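Local coordinates for protein carboxypeptidase D (Drosophila melanogaster, PDB 3MN8) that removes C-terminal arginine and lysine residues from peptides and proteins as a zinc-dependent carboxypeptidase that processes peptide hormones, neuropeptides and growth factors, at residues A[377-385]-A[397-405]; A[88-96]-A[331-342]. All coordinates share one frame; numbering follows the deposited sequence.

Contact 1 (A[377-385]-A[397-405])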
# COMPACT_ATOMS: atom_id res chain seq x y z
N LEU A 377 -2.36 6.35 -12.21
CA LEU A 377 -2.52 4.95 -12.54
C LEU A 377 -3.70 4.82 -13.47
O LEU A 377 -4.77 5.37 -13.21
CB LEU A 377 -2.76 4.13 -11.28
CG LEU A 377 -1.67 4.23 -10.21
CD1 LEU A 377 -1.92 3.19 -9.14
CD2 LEU A 377 -0.29 4.08 -10.82
N LEU A 378 -3.53 4.07 -14.55
CA LEU A 378 -4.62 3.91 -15.50
C LEU A 378 -4.73 2.49 -16.05
O LEU A 378 -3.75 1.79 -16.25
CB LEU A 378 -4.49 4.94 -16.64
CG LEU A 378 -4.76 6.42 -16.35
CD1 LEU A 378 -4.36 7.30 -17.51
CD2 LEU A 378 -6.22 6.67 -16.01
N THR A 379 -5.96 2.08 -16.26
CA THR A 379 -6.27 0.90 -17.02
C THR A 379 -5.90 1.20 -18.46
O THR A 379 -5.89 2.37 -18.86
CB THR A 379 -7.77 0.65 -16.92
OG1 THR A 379 -8.07 0.17 -15.60
CG2 THR A 379 -8.25 -0.38 -17.96
N PRO A 380 -5.56 0.16 -19.24
CA PRO A 380 -5.39 0.38 -20.69
C PRO A 380 -6.60 1.08 -21.34
O PRO A 380 -7.75 0.90 -20.92
CB PRO A 380 -5.22 -1.05 -21.22
CG PRO A 380 -4.57 -1.78 -20.08
CD PRO A 380 -5.19 -1.20 -18.83
N GLY A 381 -6.32 1.89 -22.37
CA GLY A 381 -7.34 2.69 -23.01
C GLY A 381 -6.79 4.03 -23.45
O GLY A 381 -5.58 4.26 -23.38
N LEU A 382 -7.65 4.93 -23.91
CA LEU A 382 -7.17 6.24 -24.32
C LEU A 382 -7.90 7.33 -23.57
O LEU A 382 -9.11 7.25 -23.37
CB LEU A 382 -7.25 6.43 -25.84
CG LEU A 382 -8.59 6.64 -26.54
CD1 LEU A 382 -9.20 8.01 -26.22
CD2 LEU A 382 -8.38 6.50 -28.04
N TYR A 383 -7.16 8.35 -23.16
CA TYR A 383 -7.69 9.39 -22.29
C TYR A 383 -7.34 10.82 -22.69
O TYR A 383 -6.36 11.07 -23.38
CB TYR A 383 -7.21 9.15 -20.87
CG TYR A 383 -7.38 7.74 -20.37
CD1 TYR A 383 -6.53 6.72 -20.80
CD2 TYR A 383 -8.37 7.42 -19.44
CE1 TYR A 383 -6.68 5.41 -20.33
CE2 TYR A 383 -8.53 6.13 -18.96
CZ TYR A 383 -7.68 5.12 -19.41
OH TYR A 383 -7.84 3.84 -18.92
N SER A 384 -8.16 11.76 -22.25
CA SER A 384 -7.85 13.18 -22.37
C SER A 384 -7.45 13.70 -21.00
O SER A 384 -8.28 13.83 -20.09
CB SER A 384 -9.04 13.95 -22.92
OG SER A 384 -9.04 13.94 -24.33
N VAL A 385 -6.17 13.97 -20.84
CA VAL A 385 -5.65 14.44 -19.57
C VAL A 385 -5.44 15.94 -19.63
O VAL A 385 -5.00 16.46 -20.67
CB VAL A 385 -4.32 13.75 -19.23
CG1 VAL A 385 -3.98 13.95 -17.78
CG2 VAL A 385 -4.39 12.28 -19.57
N PRO A 397 -6.15 20.25 -23.20
CA PRO A 397 -6.15 18.81 -22.94
C PRO A 397 -5.20 18.07 -23.86
O PRO A 397 -4.95 18.49 -24.99
CB PRO A 397 -7.60 18.39 -23.25
CG PRO A 397 -8.36 19.68 -23.59
CD PRO A 397 -7.32 20.67 -24.00
N GLN A 398 -4.66 16.96 -23.36
CA GLN A 398 -3.84 16.09 -24.19
C GLN A 398 -4.47 14.69 -24.22
O GLN A 398 -4.98 14.19 -23.21
CB GLN A 398 -2.37 16.06 -23.71
CG GLN A 398 -1.62 17.41 -23.86
CD GLN A 398 -0.22 17.44 -23.22
OE1 GLN A 398 0.60 16.55 -23.42
NE2 GLN A 398 0.05 18.49 -22.45
N GLN A 399 -4.45 14.09 -25.40
CA GLN A 399 -4.96 12.74 -25.60
C GLN A 399 -3.80 11.76 -25.59
O GLN A 399 -2.78 11.97 -26.24
CB GLN A 399 -5.71 12.67 -26.92
CG GLN A 399 -5.82 11.28 -27.49
CD GLN A 399 -6.05 11.30 -28.99
OE1 GLN A 399 -5.14 11.59 -29.77
NE2 GLN A 399 -7.27 11.00 -29.41
N VAL A 400 -3.95 10.68 -24.84
CA VAL A 400 -2.89 9.70 -24.72
C VAL A 400 -3.45 8.29 -24.77
O VAL A 400 -4.49 8.00 -24.16
CB VAL A 400 -2.08 9.89 -23.41
CG1 VAL A 400 -2.95 9.57 -22.21
CG2 VAL A 400 -0.85 9.00 -23.42
N ARG A 401 -2.77 7.42 -25.50
CA ARG A 401 -3.16 6.02 -25.57
C ARG A 401 -2.38 5.23 -24.51
O ARG A 401 -1.18 4.99 -24.65
CB ARG A 401 -2.94 5.47 -26.98
CG ARG A 401 -3.13 3.98 -27.11
CD ARG A 401 -2.41 3.45 -28.34
NE ARG A 401 -2.95 4.03 -29.54
CZ ARG A 401 -2.28 4.64 -30.52
NH1 ARG A 401 -0.96 4.77 -30.52
NH2 ARG A 401 -2.99 5.12 -31.53
N VAL A 402 -3.07 4.84 -23.45
CA VAL A 402 -2.41 4.07 -22.40
C VAL A 402 -2.42 2.58 -22.67
O VAL A 402 -3.45 1.90 -22.51
CB VAL A 402 -3.03 4.30 -21.02
CG1 VAL A 402 -2.40 3.35 -20.01
CG2 VAL A 402 -2.84 5.74 -20.61
N THR A 403 -1.27 2.08 -23.12
CA THR A 403 -0.97 0.66 -23.15
C THR A 403 -0.08 0.41 -21.96
O THR A 403 0.87 1.15 -21.72
CB THR A 403 -0.23 0.24 -24.44
OG1 THR A 403 0.24 -1.11 -24.29
CG2 THR A 403 0.96 1.14 -24.72
N ASN A 404 -0.42 -0.60 -21.17
CA ASN A 404 0.40 -0.90 -20.00
C ASN A 404 1.30 -2.08 -20.31
O ASN A 404 1.29 -3.10 -19.61
CB ASN A 404 -0.46 -1.15 -18.76
CG ASN A 404 -1.12 0.12 -18.25
OD1 ASN A 404 -0.50 1.19 -18.22
ND2 ASN A 404 -2.39 0.02 -17.88
N ASP A 405 2.07 -1.91 -21.39
CA ASP A 405 2.98 -2.94 -21.89
C ASP A 405 4.41 -2.66 -21.45
O ASP A 405 5.14 -3.59 -21.04
CB ASP A 405 2.89 -3.02 -23.42
CG ASP A 405 3.54 -4.28 -23.99
OD1 ASP A 405 4.44 -4.86 -23.34
OD2 ASP A 405 3.14 -4.70 -25.09

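Contact 2 (A[88-96]-A[331-342])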
# COMPACT_ATOMS: atom_id res chain seq x y z
N ASN A 88 14.58 9.69 -6.96
CA ASN A 88 14.75 10.15 -8.34
C ASN A 88 13.44 10.69 -8.89
O ASN A 88 12.37 10.11 -8.70
CB ASN A 88 15.28 9.03 -9.22
CG ASN A 88 16.63 8.52 -8.75
OD1 ASN A 88 16.79 7.33 -8.47
ND2 ASN A 88 17.60 9.42 -8.66
N LEU A 89 13.53 11.82 -9.58
CA LEU A 89 12.35 12.43 -10.15
C LEU A 89 11.51 11.36 -10.84
O LEU A 89 12.02 10.53 -11.58
CB LEU A 89 12.75 13.51 -11.15
CG LEU A 89 11.65 14.51 -11.50
CD1 LEU A 89 11.44 15.45 -10.32
CD2 LEU A 89 12.00 15.30 -12.74
N LEU A 90 10.21 11.37 -10.56
CA LEU A 90 9.26 10.49 -11.23
C LEU A 90 9.39 9.02 -10.85
O LEU A 90 8.75 8.17 -11.47
CB LEU A 90 9.30 10.68 -12.74
CG LEU A 90 8.71 12.03 -13.19
CD1 LEU A 90 8.81 12.24 -14.70
CD2 LEU A 90 7.27 12.12 -12.72
N THR A 91 10.21 8.72 -9.85
CA THR A 91 10.15 7.41 -9.23
C THR A 91 9.00 7.38 -8.24
O THR A 91 8.93 8.25 -7.37
CB THR A 91 11.44 7.02 -8.48
OG1 THR A 91 12.52 6.88 -9.42
CG2 THR A 91 11.23 5.70 -7.76
N PRO A 92 8.10 6.38 -8.39
CA PRO A 92 6.92 6.18 -7.55
C PRO A 92 7.26 5.72 -6.14
O PRO A 92 7.90 4.67 -5.98
CB PRO A 92 6.15 5.06 -8.26
CG PRO A 92 6.78 4.93 -9.62
CD PRO A 92 8.19 5.38 -9.47
N PRO A 93 6.84 6.48 -5.13
CA PRO A 93 6.92 5.97 -3.76
C PRO A 93 5.73 5.05 -3.53
O PRO A 93 4.62 5.30 -3.99
CB PRO A 93 6.81 7.23 -2.88
CG PRO A 93 6.38 8.33 -3.78
CD PRO A 93 6.19 7.79 -5.19
N VAL A 94 5.98 3.95 -2.83
CA VAL A 94 4.95 2.97 -2.59
C VAL A 94 5.16 2.45 -1.18
O VAL A 94 6.27 2.58 -0.64
CB VAL A 94 5.07 1.81 -3.59
CG1 VAL A 94 3.95 0.81 -3.38
CG2 VAL A 94 5.07 2.33 -5.02
N LYS A 95 4.11 1.89 -0.57
CA LYS A 95 4.22 1.30 0.77
C LYS A 95 3.43 0.00 0.95
O LYS A 95 2.38 -0.21 0.33
CB LYS A 95 3.81 2.31 1.85
CG LYS A 95 2.36 2.75 1.80
CD LYS A 95 2.27 4.27 1.81
CE LYS A 95 0.99 4.75 2.49
NZ LYS A 95 -0.25 4.13 1.96
N TYR A 96 3.96 -0.87 1.80
CA TYR A 96 3.23 -2.05 2.27
C TYR A 96 3.11 -1.98 3.79
O TYR A 96 4.11 -1.84 4.50
CB TYR A 96 3.97 -3.33 1.88
CG TYR A 96 3.63 -3.84 0.50
CD1 TYR A 96 2.45 -3.45 -0.13
CD2 TYR A 96 4.48 -4.72 -0.17
CE1 TYR A 96 2.13 -3.93 -1.38
CE2 TYR A 96 4.16 -5.20 -1.43
CZ TYR A 96 2.99 -4.80 -2.03
OH TYR A 96 2.64 -5.25 -3.29
N LEU A 331 1.98 -6.78 -7.90
CA LEU A 331 1.19 -5.65 -7.42
C LEU A 331 2.09 -4.43 -7.39
O LEU A 331 1.70 -3.35 -7.85
CB LEU A 331 0.64 -5.92 -6.02
CG LEU A 331 -0.33 -4.89 -5.43
CD1 LEU A 331 -0.86 -5.36 -4.09
CD2 LEU A 331 0.33 -3.54 -5.26
N LEU A 332 3.29 -4.59 -6.87
CA LEU A 332 4.21 -3.46 -6.81
C LEU A 332 4.39 -2.88 -8.19
O LEU A 332 4.35 -1.67 -8.36
CB LEU A 332 5.55 -3.87 -6.19
CG LEU A 332 5.47 -4.10 -4.67
CD1 LEU A 332 6.72 -4.73 -4.11
CD2 LEU A 332 5.15 -2.81 -3.95
N ARG A 333 4.57 -3.74 -9.19
CA ARG A 333 4.79 -3.28 -10.57
C ARG A 333 3.58 -2.56 -11.17
O ARG A 333 3.68 -1.92 -12.21
CB ARG A 333 5.25 -4.42 -11.47
CG ARG A 333 6.41 -5.20 -10.86
CD ARG A 333 7.27 -5.93 -11.89
NE ARG A 333 8.21 -5.04 -12.55
CZ ARG A 333 9.54 -5.14 -12.55
NH1 ARG A 333 10.22 -4.23 -13.22
NH2 ARG A 333 10.19 -6.12 -11.93
N GLN A 334 2.44 -2.66 -10.49
CA GLN A 334 1.24 -1.93 -10.89
C GLN A 334 1.38 -0.43 -10.57
O GLN A 334 0.64 0.40 -11.10
CB GLN A 334 0.01 -2.51 -10.20
CG GLN A 334 -0.48 -3.84 -10.79
CD GLN A 334 -1.12 -3.66 -12.16
OE1 GLN A 334 -2.17 -3.04 -12.30
NE2 GLN A 334 -0.47 -4.21 -13.18
N ALA A 335 2.33 -0.07 -9.72
CA ALA A 335 2.61 1.34 -9.49
C ALA A 335 3.25 1.96 -10.73
O ALA A 335 3.68 3.11 -10.70
CB ALA A 335 3.50 1.52 -8.28
N HIS A 336 3.31 1.21 -11.81
CA HIS A 336 3.95 1.75 -13.00
C HIS A 336 3.02 1.93 -14.17
O HIS A 336 3.41 2.48 -15.20
CB HIS A 336 5.14 0.90 -13.39
CG HIS A 336 6.21 0.91 -12.35
ND1 HIS A 336 7.04 1.99 -12.14
CD2 HIS A 336 6.58 -0.03 -11.44
CE1 HIS A 336 7.88 1.71 -11.16
NE2 HIS A 336 7.62 0.50 -10.72
N ILE A 337 1.77 1.48 -13.99
CA ILE A 337 0.77 1.65 -15.03
C ILE A 337 0.37 3.10 -15.19
O ILE A 337 0.67 3.95 -14.34
CB ILE A 337 -0.48 0.80 -14.78
CG1 ILE A 337 -1.21 1.28 -13.52
CG2 ILE A 337 -0.12 -0.69 -14.70
CD1 ILE A 337 -2.38 0.40 -13.14
N GLY A 338 -0.33 3.36 -16.28
CA GLY A 338 -0.84 4.69 -16.55
C GLY A 338 0.23 5.65 -17.03
O GLY A 338 1.03 5.31 -17.91
N ILE A 339 0.24 6.84 -16.45
CA ILE A 339 1.14 7.90 -16.88
C ILE A 339 1.75 8.60 -15.70
O ILE A 339 1.46 8.31 -14.53
CB ILE A 339 0.42 8.98 -17.70
CG1 ILE A 339 -0.73 9.57 -16.87
CG2 ILE A 339 -0.03 8.43 -19.05
CD1 ILE A 339 -1.48 10.72 -17.53
N LYS A 340 2.61 9.55 -16.03
CA LYS A 340 3.29 10.34 -15.04
C LYS A 340 3.93 11.50 -15.77
O LYS A 340 4.15 11.42 -16.99
CB LYS A 340 4.33 9.52 -14.27
CG LYS A 340 5.50 8.97 -15.08
CD LYS A 340 6.50 8.33 -14.13
CE LYS A 340 7.64 7.65 -14.84
NZ LYS A 340 8.41 6.83 -13.87
N GLY A 341 4.21 12.57 -15.03
CA GLY A 341 4.76 13.76 -15.65
C GLY A 341 4.94 14.95 -14.73
O GLY A 341 4.83 14.86 -13.50
N LEU A 342 5.23 16.08 -15.36
CA LEU A 342 5.51 17.30 -14.62
C LEU A 342 4.58 18.40 -15.04
O LEU A 342 4.34 18.61 -16.23
CB LEU A 342 6.94 17.75 -14.87
CG LEU A 342 8.03 16.73 -14.55
CD1 LEU A 342 9.36 17.26 -15.04
CD2 LEU A 342 8.08 16.39 -13.05

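Contact 1 (A[377-385]-A[397-405])
The Tyr383 ring meets strand 398-402 at its CD1-CE1 side: Val400 O lies at the edge near the ring plane, and Val402 CG2 comes in obliquely, 3.8 Å from Tyr383 CD1. One face of the ring is covered by Leu378, whose CD1 sits 4.0 Å above the plane over its centre. Leu378 CD1 also reaches Val402 CG2 at 3.8 Å, the two side chains crossing at about a right angle, so that ring, leucine and valine form one apolar cluster. With CG opposite its carbonyl carbon (chi1 -48°), Tyr383 lays its ring back toward the preceding loop, where OH points at Thr379 O in a modelled contact too short to be trusted. Leu378 O, which accepts from Asn404 ND2 at 2.8 Å, lies 16° out of the amide plane, while Pro380 CD lies beside ND2. Asn404 OD1 probably accepts from Gly338 N, which would hold both ends of the amide. Strands 381-388 and 398-402 form a beta hairpin at one margin of the four-stranded antiparallel sheet in the C-terminal transthyretin-like domain. Gly381-Val402, Tyr383-Val400 and Val385-Gln398 are hydrogen-bonded pairs, each with two backbone bonds, such as Tyr383 N to Val400 O at 2.9 Å. Leu382-Arg401 and Ser384-Gln399 are the non-hydrogen-bonded pairs between them, on the opposite face from Tyr383, Val400 and Val402. On the tyrosine face Val385 CG2 packs on Val400 CG1 at 4.0 Å. Leu412 and Phe414 of strand 410-415 touch Val385 there, and Gln398 NE2 bonds Asp413 O.

Contact 2 (A[88-96]-A[331-342])
Tyr96 and Leu331 approach from opposite directions, and the phenol oxygen ends against the leucine, with Tyr96 OH 3.4 Å from Leu331 CB. Leu332 comes slantwise to the same ring, its CD2 3.5 Å from Tyr96 CZ. Leu332 CD2 also meets Val94 CG1 (3.9 Å): with CG anti to the carbonyl carbon (chi1 -73°), the end of the leucine side chain comes nearer the strand than its CB does. The tyrosine hydroxyl in this apolar setting hydrogen-bonds Leu328 O, one turn earlier in the helix. Val94 uses its other methyl, CG2, on Ala335 CB at 3.7 Å. Strand 93-97, an inner strand of the eight-stranded mixed sheet of the catalytic M14 carboxypeptidase domain, is thus packed against the C-terminal end of helix 317-333. Further along, the Pro92 ring crosses His336 at about a right angle, Pro92 CG lying 3.7 Å from His336 CE1, while NE2 of the imidazole is bonded to Thr135 OG1. Beyond it the extended Lys340 runs alongside Leu90 CB and donates from NZ to Leu90 O at 2.8 Å, 31° from the carbonyl plane. Leu90 belongs to a type II turn, 88-91. Trp375 NE1 also bonds Leu90 O, and Glu408 forms a salt bridge with the same lysine. Leu89 and Leu342 meet tip to tip, Leu89 CD2 4.0 Å from Leu342 CD1.

In the fold
The two contacts lie in series along the chain, contact 2 closing before contact 1 opens, and their centres are about 15 Å apart on the same side of the molecule's centre. Contact 2 bridges the two domains: residues 88-96 of the catalytic domain touch helix 317-333, the passage after it and the start of strand 339-344 of the transthyretin-like domain. Contact 1 belongs wholly to that C-terminal domain, in a different sheet from strand 339-344. They meet at the passage, where Leu378 CB packs 3.7 Å from Gly338 CA and Leu377 lies against Ile337. The residues flanking the open end of the hairpin therefore rest directly on the segment joining the two domains.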